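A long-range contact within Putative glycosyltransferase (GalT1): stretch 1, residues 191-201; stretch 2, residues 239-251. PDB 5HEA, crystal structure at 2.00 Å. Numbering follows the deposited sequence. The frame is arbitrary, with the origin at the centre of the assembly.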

# COMPACT_ATOMS: atom_id res chain seq x y z
N ASP A 191 -0.74 -27.94 -6.32
CA ASP A 191 -0.72 -29.34 -6.81
C ASP A 191 -2.13 -29.79 -7.16
O ASP A 191 -2.35 -30.42 -8.21
N ASP A 192 -3.06 -29.49 -6.26
CA ASP A 192 -4.49 -29.78 -6.39
C ASP A 192 -5.05 -29.21 -7.71
O ASP A 192 -5.88 -29.84 -8.36
N ALA A 193 -4.57 -28.03 -8.11
CA ALA A 193 -5.05 -27.34 -9.31
C ALA A 193 -4.37 -27.80 -10.59
O ALA A 193 -4.80 -27.42 -11.68
N THR A 194 -3.33 -28.63 -10.48
CA THR A 194 -2.43 -28.83 -11.62
C THR A 194 -2.21 -30.28 -12.07
O THR A 194 -2.25 -30.57 -13.27
N ILE A 195 -1.96 -31.17 -11.12
CA ILE A 195 -1.54 -32.54 -11.44
C ILE A 195 -2.56 -33.24 -12.33
O ILE A 195 -2.21 -33.84 -13.35
N TYR A 196 -3.84 -33.12 -11.98
CA TYR A 196 -4.88 -33.80 -12.76
C TYR A 196 -4.92 -33.35 -14.22
O TYR A 196 -5.30 -34.13 -15.10
N ARG A 197 -4.54 -32.11 -14.49
CA ARG A 197 -4.51 -31.66 -15.88
C ARG A 197 -3.46 -32.41 -16.70
O ARG A 197 -3.67 -32.70 -17.88
N LEU A 198 -2.33 -32.75 -16.08
CA LEU A 198 -1.36 -33.62 -16.74
C LEU A 198 -1.93 -35.01 -17.05
O LEU A 198 -1.72 -35.56 -18.15
N TYR A 199 -2.66 -35.58 -16.10
CA TYR A 199 -3.33 -36.87 -16.33
C TYR A 199 -4.25 -36.81 -17.57
O TYR A 199 -4.28 -37.72 -18.41
N LEU A 200 -5.00 -35.72 -17.68
CA LEU A 200 -5.95 -35.58 -18.80
C LEU A 200 -5.23 -35.49 -20.16
O LEU A 200 -5.85 -35.71 -21.20
N LYS A 201 -3.94 -35.17 -20.14
CA LYS A 201 -3.15 -35.13 -21.37
C LYS A 201 -2.69 -36.53 -21.78
O LYS A 201 -2.34 -36.76 -22.93
N GLU A 239 -14.30 -27.09 -8.06
CA GLU A 239 -15.30 -26.60 -9.03
C GLU A 239 -14.74 -26.55 -10.45
O GLU A 239 -15.37 -27.00 -11.39
N GLU A 240 -13.55 -25.99 -10.59
CA GLU A 240 -12.85 -26.00 -11.88
C GLU A 240 -12.67 -27.43 -12.43
O GLU A 240 -12.92 -27.70 -13.61
N ARG A 241 -12.26 -28.35 -11.57
CA ARG A 241 -12.02 -29.73 -11.99
C ARG A 241 -13.31 -30.45 -12.43
O ARG A 241 -13.33 -31.17 -13.44
N ILE A 242 -14.38 -30.27 -11.66
CA ILE A 242 -15.68 -30.82 -12.06
C ILE A 242 -16.11 -30.26 -13.41
O ILE A 242 -16.55 -31.01 -14.29
N ALA A 243 -15.97 -28.95 -13.60
CA ALA A 243 -16.40 -28.34 -14.87
C ALA A 243 -15.60 -28.86 -16.06
O ALA A 243 -16.15 -29.05 -17.15
N LEU A 244 -14.31 -29.08 -15.87
CA LEU A 244 -13.46 -29.61 -16.94
C LEU A 244 -13.82 -31.04 -17.27
O LEU A 244 -14.01 -31.37 -18.43
N LEU A 245 -13.88 -31.89 -16.25
CA LEU A 245 -14.22 -33.30 -16.45
C LEU A 245 -15.58 -33.45 -17.11
O LEU A 245 -15.76 -34.31 -17.98
N ALA A 246 -16.54 -32.62 -16.70
CA ALA A 246 -17.89 -32.70 -17.26
C ALA A 246 -17.86 -32.33 -18.73
O ALA A 246 -18.50 -32.98 -19.56
N SER A 247 -17.10 -31.29 -19.05
CA SER A 247 -16.96 -30.80 -20.41
C SER A 247 -16.26 -31.80 -21.32
O SER A 247 -16.47 -31.81 -22.52
N MET A 248 -15.44 -32.67 -20.73
CA MET A 248 -14.70 -33.66 -21.48
C MET A 248 -15.37 -35.03 -21.47
O MET A 248 -14.88 -35.98 -22.06
N GLY A 249 -16.51 -35.13 -20.79
CA GLY A 249 -17.29 -36.36 -20.77
C GLY A 249 -16.86 -37.41 -19.76
O GLY A 249 -17.29 -38.56 -19.88
N TYR A 250 -16.04 -37.05 -18.78
CA TYR A 250 -15.66 -38.02 -17.75
C TYR A 250 -16.72 -38.11 -16.65
O TYR A 250 -17.50 -37.18 -16.43
N ASP A 251 -16.73 -39.24 -15.94
CA ASP A 251 -17.68 -39.46 -14.86
C ASP A 251 -17.38 -38.59 -13.64
O ASP A 251 -16.22 -38.40 -13.26

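Two helices whose axes stay far apart can still pack well if long side chains bridge the gap, and this contact in a putative glycosyltransferase is a clear example. Helices 195-201 and 239-247 run nearly parallel, at 11°, yet their axes come no closer than 11.7 Å. Three residues, Leu200, Arg241 and Tyr196, cover most of the surface.

Tyr196 points toward the second stretch with chi1 in the p well, which presents its ring to Arg241. The arginine, also directed toward its partner, extends through t, t and then p, laying its aliphatic portion over one ring face: Arg241 CD lies 3.9 Å from the ring centroid in a CH-pi contact, and Arg241 CZ lies 5.0 Å from it in a cation-pi arrangement. The same side chain thus offers hydrocarbon close to the ring, with the charge farther out over the same face. Its guanidinium reaches Asp192, whose t rotamer brings the carboxylate nearer although its CA-to-CB bond points sideways. Arg241 NH2 donates to Asp192 OD1 at 2.9 Å within a salt bridge, while Arg241 NH1 donates to the backbone Asp192 O, also at 2.9 Å, so side chain and main chain are gripped together.

At the far end of the tyrosine, Tyr196 OH approaches Leu244 CD1 at 3.8 Å and donates a hydrogen bond to a water at 2.7 Å; that water donates in turn to Glu240 OE1 at 2.6 Å, linking the helices where no direct polar bond forms.

Leu200 builds the apolar end. In its m,t rotamer, Leu200 CD2 meets Leu245 CD2 and Met248 CE, each at 3.8 Å, and Tyr250 CE1 at 3.6 Å. The CD2 methyl thus makes the closest approach to three partners, with CD1 also near Met248, and Tyr250 lies in the loop that follows the second helix. A second water joins Leu200 O, at 2.8 Å, to Tyr250 OH, at 2.5 Å.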

# COMPACT_ATOMS: atom_id res chain seq x y z
CB ASP A 191 -0.18 -30.31 -5.74
CG ASP A 191 1.34 -30.23 -5.55
OD1 ASP A 191 2.00 -29.52 -6.34
OD2 ASP A 191 1.87 -30.89 -4.62
CB ASP A 192 -5.21 -29.19 -5.17
CG ASP A 192 -6.72 -29.49 -5.13
OD1 ASP A 192 -7.19 -30.52 -5.65
OD2 ASP A 192 -7.43 -28.68 -4.51
CB ALA A 193 -4.87 -25.82 -9.14
CB THR A 194 -1.04 -28.15 -11.35
OG1 THR A 194 -1.24 -26.79 -10.96
CG2 THR A 194 -0.16 -28.19 -12.60
CB ILE A 195 -1.22 -33.36 -10.16
CG1 ILE A 195 -0.01 -32.75 -9.45
CG2 ILE A 195 -0.92 -34.81 -10.50
CD1 ILE A 195 1.24 -32.64 -10.37
CB TYR A 196 -6.25 -33.65 -12.09
CG TYR A 196 -6.93 -32.32 -12.34
CD1 TYR A 196 -6.62 -31.21 -11.57
CD2 TYR A 196 -7.89 -32.19 -13.33
CE1 TYR A 196 -7.25 -29.99 -11.79
CE2 TYR A 196 -8.53 -30.98 -13.56
CZ TYR A 196 -8.20 -29.88 -12.78
OH TYR A 196 -8.82 -28.67 -13.01
CB ARG A 197 -4.34 -30.14 -15.97
CG ARG A 197 -5.48 -29.39 -15.29
CD ARG A 197 -5.38 -27.90 -15.47
NE ARG A 197 -4.61 -27.24 -14.42
CZ ARG A 197 -3.58 -26.42 -14.64
NH1 ARG A 197 -3.20 -26.17 -15.89
NH2 ARG A 197 -2.94 -25.83 -13.62
CB LEU A 198 -0.11 -33.76 -15.87
CG LEU A 198 0.65 -32.45 -15.70
CD1 LEU A 198 1.59 -32.56 -14.50
CD2 LEU A 198 1.42 -32.16 -16.98
CB TYR A 199 -4.19 -37.24 -15.13
CG TYR A 199 -3.49 -37.52 -13.82
CD1 TYR A 199 -2.21 -38.06 -13.79
CD2 TYR A 199 -4.13 -37.27 -12.61
CE1 TYR A 199 -1.58 -38.32 -12.58
CE2 TYR A 199 -3.51 -37.52 -11.40
CZ TYR A 199 -2.25 -38.04 -11.39
OH TYR A 199 -1.65 -38.31 -10.20
CB LEU A 200 -6.87 -34.37 -18.58
CG LEU A 200 -7.84 -34.47 -17.40
CD1 LEU A 200 -8.49 -33.12 -17.12
CD2 LEU A 200 -8.91 -35.55 -17.66
CB LYS A 201 -1.91 -34.23 -21.20
CG LYS A 201 -2.19 -32.74 -21.11
CD LYS A 201 -2.43 -32.14 -22.48
CE LYS A 201 -2.04 -30.67 -22.51
NZ LYS A 201 -0.57 -30.44 -22.62
CB GLU A 239 -15.82 -25.22 -8.60
CG GLU A 239 -16.74 -25.34 -7.37
CD GLU A 239 -16.97 -24.02 -6.65
OE1 GLU A 239 -16.32 -23.01 -7.01
OE2 GLU A 239 -17.82 -24.00 -5.72
CB GLU A 240 -11.49 -25.31 -11.66
CG GLU A 240 -10.56 -25.20 -12.86
CD GLU A 240 -9.27 -24.47 -12.46
OE1 GLU A 240 -8.62 -24.86 -11.45
OE2 GLU A 240 -8.93 -23.49 -13.14
CB ARG A 241 -11.29 -30.52 -10.90
CG ARG A 241 -11.22 -32.03 -11.14
CD ARG A 241 -10.21 -32.71 -10.20
NE ARG A 241 -10.39 -32.40 -8.79
CZ ARG A 241 -9.53 -31.69 -8.06
NH1 ARG A 241 -8.43 -31.21 -8.62
NH2 ARG A 241 -9.75 -31.46 -6.76
CB ILE A 242 -16.77 -30.57 -10.99
CG1 ILE A 242 -16.51 -31.48 -9.79
CG2 ILE A 242 -18.19 -30.82 -11.59
CD1 ILE A 242 -17.20 -31.03 -8.50
CB ALA A 243 -16.29 -26.80 -14.79
CB LEU A 244 -11.99 -29.56 -16.53
CG LEU A 244 -11.14 -28.43 -17.10
CD1 LEU A 244 -9.69 -28.69 -16.70
CD2 LEU A 244 -11.29 -28.33 -18.62
CB LEU A 245 -14.19 -34.06 -15.13
CG LEU A 245 -12.83 -34.27 -14.45
CD1 LEU A 245 -13.02 -34.96 -13.12
CD2 LEU A 245 -11.94 -35.09 -15.35
CB ALA A 246 -18.85 -31.80 -16.49
CB SER A 247 -16.20 -29.48 -20.40
OG SER A 247 -16.95 -28.50 -19.71
CB MET A 248 -13.27 -33.77 -20.92
CG MET A 248 -12.49 -32.47 -21.08
SD MET A 248 -10.99 -32.47 -20.08
CE MET A 248 -10.09 -33.80 -20.86
CB TYR A 250 -14.31 -37.67 -17.13
CG TYR A 250 -13.14 -37.90 -18.06
CD1 TYR A 250 -12.58 -36.85 -18.78
CD2 TYR A 250 -12.59 -39.18 -18.21
CE1 TYR A 250 -11.50 -37.06 -19.64
CE2 TYR A 250 -11.51 -39.40 -19.05
CZ TYR A 250 -10.97 -38.34 -19.76
OH TYR A 250 -9.90 -38.55 -20.60
CB ASP A 251 -17.72 -40.93 -14.47
CG ASP A 251 -18.79 -41.21 -13.45
OD1 ASP A 251 -19.98 -41.09 -13.79
OD2 ASP A 251 -18.43 -41.53 -12.29
O HOH W 1 -8.65 -27.35 -10.62
O HOH W 2 -8.35 -36.86 -21.62